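Local structure of Rho guanyl nucleotide exchange factor (Rom2), putative (Aspergillus fumigatus Af293, 5O51) at residues F287-H292 with S296-I301; W262-E267 with P278-F283. The protein probably acts as a guanine-nucleotide exchange factor for Rho-type GTPases, and this chain is its CNH domain, a seven-bladed beta-propeller. All blocks are in the same frame, centred on the assembly; numbering follows the deposited sequence.

Contact 1 of 2, residues F287-H292 with S296-I301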
loop_
_atom_site.group_PDB
_atom_site.type_symbol
_atom_site.label_atom_id
_atom_site.label_comp_id
_atom_site.label_asym_id
_atom_site.label_seq_id
_atom_site.Cartn_x
_atom_site.Cartn_y
_atom_site.Cartn_z
ATOM N N PHE A 287 9.148 11.915 9.185
ATOM C CA PHE A 287 7.969 12.481 9.889
ATOM C C PHE A 287 6.649 12.200 9.240
ATOM O O PHE A 287 6.529 12.021 8.040
ATOM C CB PHE A 287 8.101 14.045 10.094
ATOM C CG PHE A 287 8.327 14.840 8.828
ATOM C CD1 PHE A 287 9.605 15.166 8.422
ATOM C CD2 PHE A 287 7.265 15.397 8.144
ATOM C CE1 PHE A 287 9.824 15.950 7.300
ATOM C CE2 PHE A 287 7.482 16.161 7.017
ATOM C CZ PHE A 287 8.748 16.386 6.564
ATOM N N ILE A 288 5.616 12.220 10.054
ATOM C CA ILE A 288 4.240 12.174 9.570
ATOM C C ILE A 288 3.667 13.594 9.623
ATOM O O ILE A 288 3.687 14.211 10.680
ATOM C CB ILE A 288 3.327 11.316 10.456
ATOM C CG1 ILE A 288 3.927 9.918 10.656
ATOM C CG2 ILE A 288 1.968 11.182 9.806
ATOM C CD1 ILE A 288 3.192 9.077 11.658
ATOM N N GLU A 289 3.129 14.063 8.498
ATOM C CA GLU A 289 2.469 15.382 8.404
ATOM C C GLU A 289 0.983 15.208 8.328
ATOM O O GLU A 289 0.485 14.602 7.398
ATOM C CB GLU A 289 2.976 16.183 7.184
ATOM C CG GLU A 289 2.579 17.683 7.145
ATOM C CD GLU A 289 3.209 18.482 5.986
ATOM O OE1 GLU A 289 4.223 18.051 5.352
ATOM O OE2 GLU A 289 2.633 19.532 5.674
ATOM N N ILE A 290 0.290 15.841 9.254
ATOM C CA ILE A 290 -1.194 15.762 9.330
ATOM C C ILE A 290 -1.894 17.126 8.993
ATOM O O ILE A 290 -1.653 18.120 9.681
ATOM C CB ILE A 290 -1.627 15.234 10.687
ATOM C CG1 ILE A 290 -0.905 13.885 10.961
ATOM C CG2 ILE A 290 -3.148 15.140 10.769
ATOM C CD1 ILE A 290 -1.030 13.498 12.437
ATOM N N ARG A 291 -2.673 17.133 7.881
ATOM C CA ARG A 291 -3.459 18.303 7.443
ATOM C C ARG A 291 -4.988 18.038 7.498
ATOM O O ARG A 291 -5.460 16.898 7.293
ATOM C CB ARG A 291 -3.148 18.724 6.002
ATOM C CG ARG A 291 -1.661 18.933 5.640
ATOM C CD ARG A 291 -1.193 20.317 5.919
ATOM N NE ARG A 291 0.116 20.549 5.361
ATOM C CZ ARG A 291 0.432 21.447 4.417
ATOM N NH1 ARG A 291 -0.491 22.274 3.887
ATOM N NH2 ARG A 291 1.718 21.513 3.998
ATOM N N HIS A 292 -5.724 19.148 7.681
ATOM C CA HIS A 292 -7.206 19.216 7.568
ATOM C C HIS A 292 -7.696 19.202 6.121
ATOM O O HIS A 292 -7.364 20.060 5.340
ATOM C CB HIS A 292 -7.718 20.465 8.268
ATOM C CG HIS A 292 -9.122 20.344 8.745
ATOM N ND1 HIS A 292 -10.180 20.476 7.896
ATOM C CD2 HIS A 292 -9.646 20.167 9.985
ATOM C CE1 HIS A 292 -11.309 20.324 8.569
ATOM N NE2 HIS A 292 -11.007 20.141 9.839
ATOM N N SER A 296 -7.098 22.718 4.591
ATOM C CA SER A 296 -5.745 22.408 4.071
ATOM C C SER A 296 -4.666 22.861 4.989
ATOM O O SER A 296 -3.488 22.619 4.706
ATOM C CB SER A 296 -5.461 22.891 2.656
ATOM O OG SER A 296 -5.100 24.290 2.645
ATOM N N GLU A 297 -5.053 23.354 6.145
ATOM C CA GLU A 297 -4.105 23.797 7.156
ATOM C C GLU A 297 -3.396 22.624 7.876
ATOM O O GLU A 297 -3.973 21.526 8.052
ATOM C CB GLU A 297 -4.835 24.663 8.214
ATOM C CG GLU A 297 -5.637 23.824 9.226
ATOM C CD GLU A 297 -6.790 24.522 9.989
ATOM O OE1 GLU A 297 -6.512 25.346 10.891
ATOM O OE2 GLU A 297 -7.964 24.156 9.752
ATOM N N LEU A 298 -2.205 22.929 8.367
ATOM C CA LEU A 298 -1.351 22.054 9.133
ATOM C C LEU A 298 -1.935 21.831 10.521
ATOM O O LEU A 298 -2.176 22.782 11.232
ATOM C CB LEU A 298 0.056 22.664 9.280
ATOM C CG LEU A 298 1.025 21.869 10.151
ATOM C CD1 LEU A 298 1.211 20.451 9.557
ATOM C CD2 LEU A 298 2.339 22.568 10.264
ATOM N N ILE A 299 -2.134 20.570 10.908
ATOM C CA ILE A 299 -2.611 20.225 12.257
ATOM C C ILE A 299 -1.490 19.747 13.151
ATOM O O ILE A 299 -1.427 20.186 14.287
ATOM C CB ILE A 299 -3.672 19.117 12.179
ATOM C CG1 ILE A 299 -4.888 19.593 11.384
ATOM C CG2 ILE A 299 -4.109 18.592 13.572
ATOM C CD1 ILE A 299 -5.767 20.579 12.156
ATOM N N HIS A 300 -0.654 18.797 12.689
ATOM C CA HIS A 300 0.363 18.183 13.554
ATOM C C HIS A 300 1.481 17.595 12.685
ATOM O O HIS A 300 1.275 17.158 11.540
ATOM C CB HIS A 300 -0.319 17.192 14.569
ATOM C CG HIS A 300 0.573 16.753 15.684
ATOM N ND1 HIS A 300 1.361 17.635 16.405
ATOM C CD2 HIS A 300 0.856 15.515 16.174
ATOM C CE1 HIS A 300 2.072 16.965 17.304
ATOM N NE2 HIS A 300 1.793 15.680 17.179
ATOM N N ILE A 301 2.702 17.710 13.179
ATOM C CA ILE A 301 3.830 16.950 12.671
ATOM C C ILE A 301 4.304 15.966 13.777
ATOM O O ILE A 301 4.595 16.374 14.917
ATOM C CB ILE A 301 4.965 17.894 12.251
ATOM C CG1 ILE A 301 4.518 18.696 11.038
ATOM C CG2 ILE A 301 6.253 17.163 11.910
ATOM C CD1 ILE A 301 5.468 19.776 10.667
#

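Contact 2 of 2, residues W262-E267 with P278-F283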
loop_
_atom_site.group_PDB
_atom_site.type_symbol
_atom_site.label_atom_id
_atom_site.label_comp_id
_atom_site.label_asym_id
_atom_site.label_seq_id
_atom_site.Cartn_x
_atom_site.Cartn_y
_atom_site.Cartn_z
ATOM N N TRP A 262 -7.581 25.304 -3.661
ATOM C CA TRP A 262 -7.182 24.349 -2.595
ATOM C C TRP A 262 -6.018 23.589 -3.101
ATOM O O TRP A 262 -6.091 22.962 -4.162
ATOM C CB TRP A 262 -8.335 23.371 -2.268
ATOM C CG TRP A 262 -8.202 22.537 -0.998
ATOM C CD1 TRP A 262 -8.795 22.783 0.198
ATOM C CD2 TRP A 262 -7.467 21.300 -0.831
ATOM N NE1 TRP A 262 -8.508 21.782 1.071
ATOM C CE2 TRP A 262 -7.677 20.872 0.463
ATOM C CE3 TRP A 262 -6.661 20.528 -1.667
ATOM C CZ2 TRP A 262 -7.072 19.727 0.981
ATOM C CZ3 TRP A 262 -6.078 19.359 -1.153
ATOM C CH2 TRP A 262 -6.281 18.985 0.152
ATOM N N LYS A 263 -4.926 23.645 -2.342
ATOM C CA LYS A 263 -3.699 22.943 -2.703
ATOM C C LYS A 263 -2.802 22.752 -1.436
ATOM O O LYS A 263 -2.601 23.718 -0.648
ATOM C CB LYS A 263 -2.910 23.782 -3.720
ATOM C CG LYS A 263 -1.635 23.141 -4.255
ATOM C CD LYS A 263 -0.740 24.091 -5.027
ATOM C CE LYS A 263 0.557 23.379 -5.412
ATOM N NZ LYS A 263 1.612 24.293 -5.869
ATOM N N ILE A 264 -2.215 21.549 -1.300
ATOM C CA ILE A 264 -1.198 21.259 -0.254
ATOM C C ILE A 264 0.091 20.977 -0.968
ATOM O O ILE A 264 0.122 20.220 -1.938
ATOM C CB ILE A 264 -1.575 20.005 0.606
ATOM C CG1 ILE A 264 -2.823 20.278 1.444
ATOM C CG2 ILE A 264 -0.425 19.514 1.472
ATOM C CD1 ILE A 264 -3.516 19.044 1.914
ATOM N N SER A 265 1.158 21.580 -0.479
ATOM C CA SER A 265 2.512 21.206 -0.856
ATOM C C SER A 265 3.129 20.565 0.379
ATOM O O SER A 265 3.224 21.229 1.421
ATOM C CB SER A 265 3.338 22.461 -1.283
ATOM O OG SER A 265 3.127 22.726 -2.691
ATOM N N TRP A 266 3.616 19.332 0.261
ATOM C CA TRP A 266 4.134 18.596 1.468
ATOM C C TRP A 266 5.515 19.112 1.867
ATOM O O TRP A 266 6.357 19.453 1.001
ATOM C CB TRP A 266 4.098 17.063 1.186
ATOM C CG TRP A 266 2.681 16.565 0.930
ATOM C CD1 TRP A 266 2.159 16.231 -0.248
ATOM C CD2 TRP A 266 1.621 16.460 1.885
ATOM N NE1 TRP A 266 0.818 15.899 -0.117
ATOM C CE2 TRP A 266 0.469 16.040 1.192
ATOM C CE3 TRP A 266 1.536 16.682 3.289
ATOM C CZ2 TRP A 266 -0.768 15.808 1.827
ATOM C CZ3 TRP A 266 0.309 16.429 3.947
ATOM C CH2 TRP A 266 -0.843 16.000 3.204
ATOM N N GLU A 267 5.748 19.211 3.172
ATOM C CA GLU A 267 7.085 19.568 3.689
ATOM C C GLU A 267 8.157 18.620 3.363
ATOM O O GLU A 267 9.240 19.068 3.082
ATOM C CB GLU A 267 7.073 19.894 5.189
ATOM C CG GLU A 267 6.080 21.051 5.494
ATOM C CD GLU A 267 6.220 21.592 6.900
ATOM O OE1 GLU A 267 7.205 21.255 7.612
ATOM O OE2 GLU A 267 5.372 22.391 7.272
ATOM N N PRO A 278 -11.659 14.185 9.491
ATOM C CA PRO A 278 -11.306 15.222 8.525
ATOM C C PRO A 278 -9.768 15.346 8.264
ATOM O O PRO A 278 -9.318 16.426 7.856
ATOM C CB PRO A 278 -11.838 16.488 9.236
ATOM C CG PRO A 278 -11.537 16.207 10.651
ATOM C CD PRO A 278 -11.645 14.730 10.865
ATOM N N TYR A 279 -8.984 14.274 8.450
ATOM C CA TYR A 279 -7.513 14.416 8.310
ATOM C C TYR A 279 -6.938 13.683 7.108
ATOM O O TYR A 279 -7.472 12.681 6.659
ATOM C CB TYR A 279 -6.814 14.005 9.566
ATOM C CG TYR A 279 -7.319 14.677 10.836
ATOM C CD1 TYR A 279 -7.128 16.042 11.058
ATOM C CD2 TYR A 279 -7.979 13.944 11.818
ATOM C CE1 TYR A 279 -7.565 16.642 12.207
ATOM C CE2 TYR A 279 -8.429 14.530 12.978
ATOM C CZ TYR A 279 -8.216 15.881 13.180
ATOM O OH TYR A 279 -8.664 16.498 14.335
ATOM N N ILE A 280 -5.848 14.232 6.554
ATOM C CA ILE A 280 -5.085 13.563 5.507
ATOM C C ILE A 280 -3.697 13.478 6.093
ATOM O O ILE A 280 -3.156 14.513 6.602
ATOM C CB ILE A 280 -5.218 14.251 4.132
ATOM C CG1 ILE A 280 -4.170 13.752 3.126
ATOM C CG2 ILE A 280 -5.125 15.759 4.206
ATOM C CD1 ILE A 280 -4.509 12.359 2.639
ATOM N N LEU A 281 -3.142 12.241 6.113
ATOM C CA LEU A 281 -1.843 11.982 6.732
ATOM C C LEU A 281 -0.829 11.593 5.650
ATOM O O LEU A 281 -1.090 10.698 4.861
ATOM C CB LEU A 281 -1.947 10.849 7.722
ATOM C CG LEU A 281 -2.773 11.106 9.017
ATOM C CD1 LEU A 281 -4.233 10.789 8.785
ATOM C CD2 LEU A 281 -2.307 10.278 10.187
ATOM N N ALA A 282 0.300 12.290 5.594
ATOM C CA ALA A 282 1.405 11.969 4.656
ATOM C C ALA A 282 2.565 11.355 5.409
ATOM O O ALA A 282 3.108 12.008 6.291
ATOM C CB ALA A 282 1.853 13.251 3.971
ATOM N N PHE A 283 2.980 10.103 5.089
ATOM C CA PHE A 283 4.125 9.480 5.807
ATOM C C PHE A 283 5.394 9.650 4.978
ATOM O O PHE A 283 5.391 9.253 3.811
ATOM C CB PHE A 283 3.824 7.950 5.980
ATOM C CG PHE A 283 2.676 7.676 6.908
ATOM C CD1 PHE A 283 1.368 7.899 6.523
ATOM C CD2 PHE A 283 2.896 7.240 8.167
ATOM C CE1 PHE A 283 0.320 7.707 7.434
ATOM C CE2 PHE A 283 1.859 6.997 9.064
ATOM C CZ PHE A 283 0.581 7.243 8.698
#

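Contact 1 of 2, residues F287-H292 with S296-I301
Ile290 of strand 287-292 pairs with His300 across an antiparallel hairpin whose two strands are the outer pair of a propeller blade. Ile290 N donates to His300 O at 2.8 Å, whereas Ile290 O accepts from both Ile299 N (2.8 Å) and His300 N (3.2 Å), so two consecutive residues face one: a classic beta bulge. Nearer the turn, His292 N reaches Glu297 O at 3.0 Å. The tight part lies in these backbone bonds and in the Arg291 side chain; strand 279-284 and Met302 cover the Ile290 side chain. Arg291 and Glu289 share one face of the sheet, Ile290 the other. Arg291 bends at chi2 (-88°), and its NE and NH2 grip Glu289 OE2 side-on, a salt bridge within strand 287-292. Arg291 NH1, in the same guanidinium plane, donates a hydrogen bond to Ser296 O at 3.1 Å. Glu289 OE1 is held by Glu267 N. Looser packing marks the outer strand: Leu298 lays CD1 across Glu289 CG at 3.9 Å, but Leu298, Ile299 and His300 are exposed, and Glu297 turns its OE2 to Thr295. Linking the Glu289 carboxylate to the Ser296 carbonyl by the turn should restrict the guanidinium's rotation, and Glu289 probably balances its charge.

Contact 2 of 2, residues W262-E267 with P278-F283
The backbones of 262-267 and 278-283 stand well apart, with nearest CA atoms at 7.8 Å (Trp266 and Ala282) and 10.4 Å (Ile264 and Ile280), and no hydrogen bond joins them. This is the face-to-face packing of neighbouring beta-propeller blades: strand 264-265 is the outermost strand of one blade, and strand 279-284 belongs to the next. The Trp266 side chain bridges the two. With CG beside its backbone N (chi1 -62°), the indole reaches across to the second segment and is clasped between two aliphatic groups. Over one face sits the methyl of Ala282, a CH-pi contact with CB 3.6 Å from the centroid of the Trp266 six-membered ring and 18° off its normal. The opposite face is covered by Ile264 CG2 from the indole's own segment, 3.5 Å above the plane. Ile280 comes instead to the ring edge, its CG1 4.0 Å from Trp266 CH2. A lighter touch joins the isoleucines, Ile264 CD1 to Ile280 CG2 at 4.3 Å. All four residues are buried, the side-chain contacts between the two segments are all apolar, and the contacts on both faces should restrict tilting of the ring. The indole nitrogen turns to the first blade, where Trp266 NE1 is hydrogen-bonded to Ser248 OG.

Followed from the N terminus, the chain reaches contact 2 first: it leaves the outermost strand of one blade at 262-267 and returns in 278-283, where contact 2 closes a ten-residue connection that includes strand 272-276, the first strand of the next blade. It then turns into 287-292, and contact 1 closes a hairpin with 296-301, three residues lying between its segments. The two loops follow in series and neither encloses nor crosses the other, yet their centres are only about 6 Å apart. Strands 279-284 and 287-292 are neighbours in one sheet, joined by Arg291 O to Ile280 N at 2.8 Å. Contact 1 therefore builds the outer half of the blade that contact 2 packs against its predecessor.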